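Local coordinates for putative uncharacterized protein (Chromobacterium violaceum, PDB 4RMM) that is of unknown function but probably hydrolyses acyl-CoA thioesters, as other hot-dog fold thioesterases do, at residues 118-124 with 138-144. Numbering follows the deposited sequence.
Sequences RVAHVLI and ARAHFLL
This is an antiparallel beta hairpin in the sheet of a hot-dog fold, the fold of the thioesterase superfamily. Strand 119-124 runs at 162° to strand 138-143, with axes 4.7 Å apart. His121 lies opposite His141 as a non-hydrogen-bonded pair, CA to CA 4.6 Å. The hydrogen-bonded pairs are Ala120-Phe142, Val122-Ala140 and Ile124-Ala138. Each has two backbone hydrogen bonds; Val122 N to Ala140 O is 2.8 Å and Ala138 N to Ile124 O is 2.7 Å.

Ala120, Val122, Ile124, Ala138, Ala140 and Phe142 share the buried face, which meets helix 67-80, the central helix of the fold. Ile124 (chi1 m, chi2 83°) puts CD1 3.9 Å from Ala138 CB. Val122 is t, with CG2 4.2 Å from CD1 of Phe142 (m, chi2 78°). Val122 and Ile124 both touch Ala74 of that helix. Leu144 (m, t) sets CD1 3.6 Å from Ala120 CB.

The other face carries Val119, His121, Leu123, Arg139, His141 and Leu143. His121 (chi1 t, chi2 164°) and His141 (chi1 m, chi2 127°) meet edge-to-face. The edge of His141 points at the face of His121, with centroids 3.9 Å apart and planes at 65°. His141 ND1 is hydrogen-bonded to Asp92 on strand 89-97. Leu123 (t, p) lays CD1 over one face of the Arg139 guanidinium, 3.7 Å from Arg139 NE.

Beyond the strands, Leu144 N donates a hydrogen bond to Arg118 O at 2.5 Å. Arg118, m at chi1, chi2 and chi3, bends across to the other segment, and its NE donates to Leu144 O at 2.7 Å.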
loop_
_atom_site.group_PDB
_atom_site.type_symbol
_atom_site.label_atom_id
_atom_site.label_comp_id
_atom_site.label_asym_id
_atom_site.label_seq_id
_atom_site.Cartn_x
_atom_site.Cartn_y
_atom_site.Cartn_z
ATOM N N ARG A 118 -15.771 19.022 -1.558
ATOM C CA ARG A 118 -14.573 18.825 -0.756
ATOM C C ARG A 118 -14.078 17.407 -0.664
ATOM O O ARG A 118 -12.963 17.169 -0.212
ATOM C CB ARG A 118 -14.887 19.335 0.679
ATOM C CG ARG A 118 -15.291 20.805 0.782
ATOM C CD ARG A 118 -14.188 21.723 0.308
ATOM N NE ARG A 118 -12.903 21.409 0.923
ATOM C CZ ARG A 118 -12.477 21.900 2.083
ATOM N NH1 ARG A 118 -13.222 22.743 2.773
ATOM N NH2 ARG A 118 -11.292 21.547 2.549
ATOM N N VAL A 119 -14.894 16.476 -1.140
ATOM C CA VAL A 119 -14.576 15.061 -1.049
ATOM C C VAL A 119 -14.737 14.340 -2.367
ATOM O O VAL A 119 -15.756 14.475 -3.029
ATOM C CB VAL A 119 -15.545 14.375 -0.077
ATOM C CG1 VAL A 119 -14.989 13.043 0.351
ATOM C CG2 VAL A 119 -15.832 15.277 1.105
ATOM N N ALA A 120 -13.740 13.542 -2.726
ATOM C CA ALA A 120 -13.781 12.773 -3.955
ATOM C C ALA A 120 -13.692 11.305 -3.567
ATOM O O ALA A 120 -12.915 10.941 -2.686
ATOM C CB ALA A 120 -12.605 13.157 -4.855
ATOM N N HIS A 121 -14.512 10.476 -4.213
ATOM C CA HIS A 121 -14.555 9.038 -3.968
ATOM C C HIS A 121 -14.040 8.355 -5.223
ATOM O O HIS A 121 -14.583 8.540 -6.306
ATOM C CB HIS A 121 -15.989 8.596 -3.660
ATOM C CG HIS A 121 -16.097 7.191 -3.150
ATOM N ND1 HIS A 121 -17.226 6.715 -2.519
ATOM C CD2 HIS A 121 -15.222 6.158 -3.182
ATOM C CE1 HIS A 121 -17.042 5.450 -2.183
ATOM N NE2 HIS A 121 -15.833 5.087 -2.574
ATOM N N VAL A 122 -12.981 7.569 -5.061
ATOM C CA VAL A 122 -12.321 6.881 -6.163
ATOM C C VAL A 122 -12.460 5.354 -6.110
ATOM O O VAL A 122 -12.382 4.757 -5.038
ATOM C CB VAL A 122 -10.800 7.219 -6.160
ATOM C CG1 VAL A 122 -10.078 6.536 -7.315
ATOM C CG2 VAL A 122 -10.607 8.718 -6.222
ATOM N N LEU A 123 -12.660 4.735 -7.275
ATOM C CA LEU A 123 -12.753 3.275 -7.391
ATOM C C LEU A 123 -11.624 2.855 -8.322
ATOM O O LEU A 123 -11.440 3.435 -9.393
ATOM C CB LEU A 123 -14.106 2.845 -7.966
ATOM C CG LEU A 123 -14.277 1.422 -8.544
ATOM C CD1 LEU A 123 -14.365 0.365 -7.441
ATOM C CD2 LEU A 123 -15.552 1.392 -9.391
ATOM N N ILE A 124 -10.846 1.875 -7.885
ATOM C CA ILE A 124 -9.718 1.357 -8.638
ATOM C C ILE A 124 -9.966 -0.126 -8.899
ATOM O O ILE A 124 -10.306 -0.884 -7.988
ATOM C CB ILE A 124 -8.398 1.474 -7.844
ATOM C CG1 ILE A 124 -8.271 2.873 -7.236
ATOM C CG2 ILE A 124 -7.196 1.194 -8.756
ATOM C CD1 ILE A 124 -9.022 3.033 -5.928
ATOM N N ALA A 138 -10.270 -1.726 -5.444
ATOM C CA ALA A 138 -10.046 -0.878 -4.282
ATOM C C ALA A 138 -10.961 0.324 -4.321
ATOM O O ALA A 138 -11.608 0.597 -5.337
ATOM C CB ALA A 138 -8.597 -0.419 -4.229
ATOM N N ARG A 139 -11.008 1.034 -3.202
ATOM C CA ARG A 139 -11.805 2.239 -3.052
ATOM C C ARG A 139 -11.097 3.183 -2.075
ATOM O O ARG A 139 -10.544 2.751 -1.061
ATOM C CB ARG A 139 -13.215 1.889 -2.560
ATOM C CG ARG A 139 -13.958 0.989 -3.559
ATOM C CD ARG A 139 -15.473 0.993 -3.392
ATOM N NE ARG A 139 -16.124 0.006 -4.261
ATOM C CZ ARG A 139 -15.967 -1.311 -4.141
ATOM N NH1 ARG A 139 -15.182 -1.800 -3.191
ATOM N NH2 ARG A 139 -16.595 -2.142 -4.965
ATOM N N ALA A 140 -11.104 4.465 -2.409
ATOM C CA ALA A 140 -10.450 5.479 -1.598
ATOM C C ALA A 140 -11.230 6.792 -1.554
ATOM O O ALA A 140 -11.879 7.166 -2.528
ATOM C CB ALA A 140 -9.056 5.721 -2.144
ATOM N N HIS A 141 -11.166 7.475 -0.413
ATOM C CA HIS A 141 -11.832 8.756 -0.217
ATOM C C HIS A 141 -10.764 9.792 0.022
ATOM O O HIS A 141 -9.841 9.571 0.806
ATOM C CB HIS A 141 -12.763 8.731 1.003
ATOM C CG HIS A 141 -13.942 7.826 0.847
ATOM N ND1 HIS A 141 -14.261 6.848 1.766
ATOM C CD2 HIS A 141 -14.883 7.746 -0.124
ATOM C CE1 HIS A 141 -15.341 6.206 1.368
ATOM N NE2 HIS A 141 -15.740 6.733 0.221
ATOM N N PHE A 142 -10.888 10.928 -0.654
ATOM C CA PHE A 142 -9.930 11.998 -0.492
ATOM C C PHE A 142 -10.624 13.287 -0.132
ATOM O O PHE A 142 -11.777 13.520 -0.497
ATOM C CB PHE A 142 -9.123 12.222 -1.769
ATOM C CG PHE A 142 -8.204 11.089 -2.124
ATOM C CD1 PHE A 142 -8.702 9.931 -2.720
ATOM C CD2 PHE A 142 -6.833 11.191 -1.890
ATOM C CE1 PHE A 142 -7.855 8.890 -3.083
ATOM C CE2 PHE A 142 -5.966 10.156 -2.247
ATOM C CZ PHE A 142 -6.482 9.002 -2.848
ATOM N N LEU A 143 -9.903 14.128 0.590
ATOM C CA LEU A 143 -10.423 15.417 0.991
ATOM C C LEU A 143 -9.706 16.429 0.113
ATOM O O LEU A 143 -8.483 16.439 0.047
ATOM C CB LEU A 143 -10.105 15.667 2.462
ATOM C CG LEU A 143 -10.715 16.944 3.017
ATOM C CD1 LEU A 143 -12.219 16.771 3.147
ATOM C CD2 LEU A 143 -10.081 17.256 4.357
ATOM N N LEU A 144 -10.459 17.282 -0.561
ATOM C CA LEU A 144 -9.854 18.259 -1.448
ATOM C C LEU A 144 -10.019 19.686 -1.006
ATOM O O LEU A 144 -10.883 20.009 -0.204
ATOM C CB LEU A 144 -10.461 18.130 -2.832
ATOM C CG LEU A 144 -10.533 16.700 -3.344
ATOM C CD1 LEU A 144 -11.648 16.603 -4.351
ATOM C CD2 LEU A 144 -9.198 16.295 -3.929
#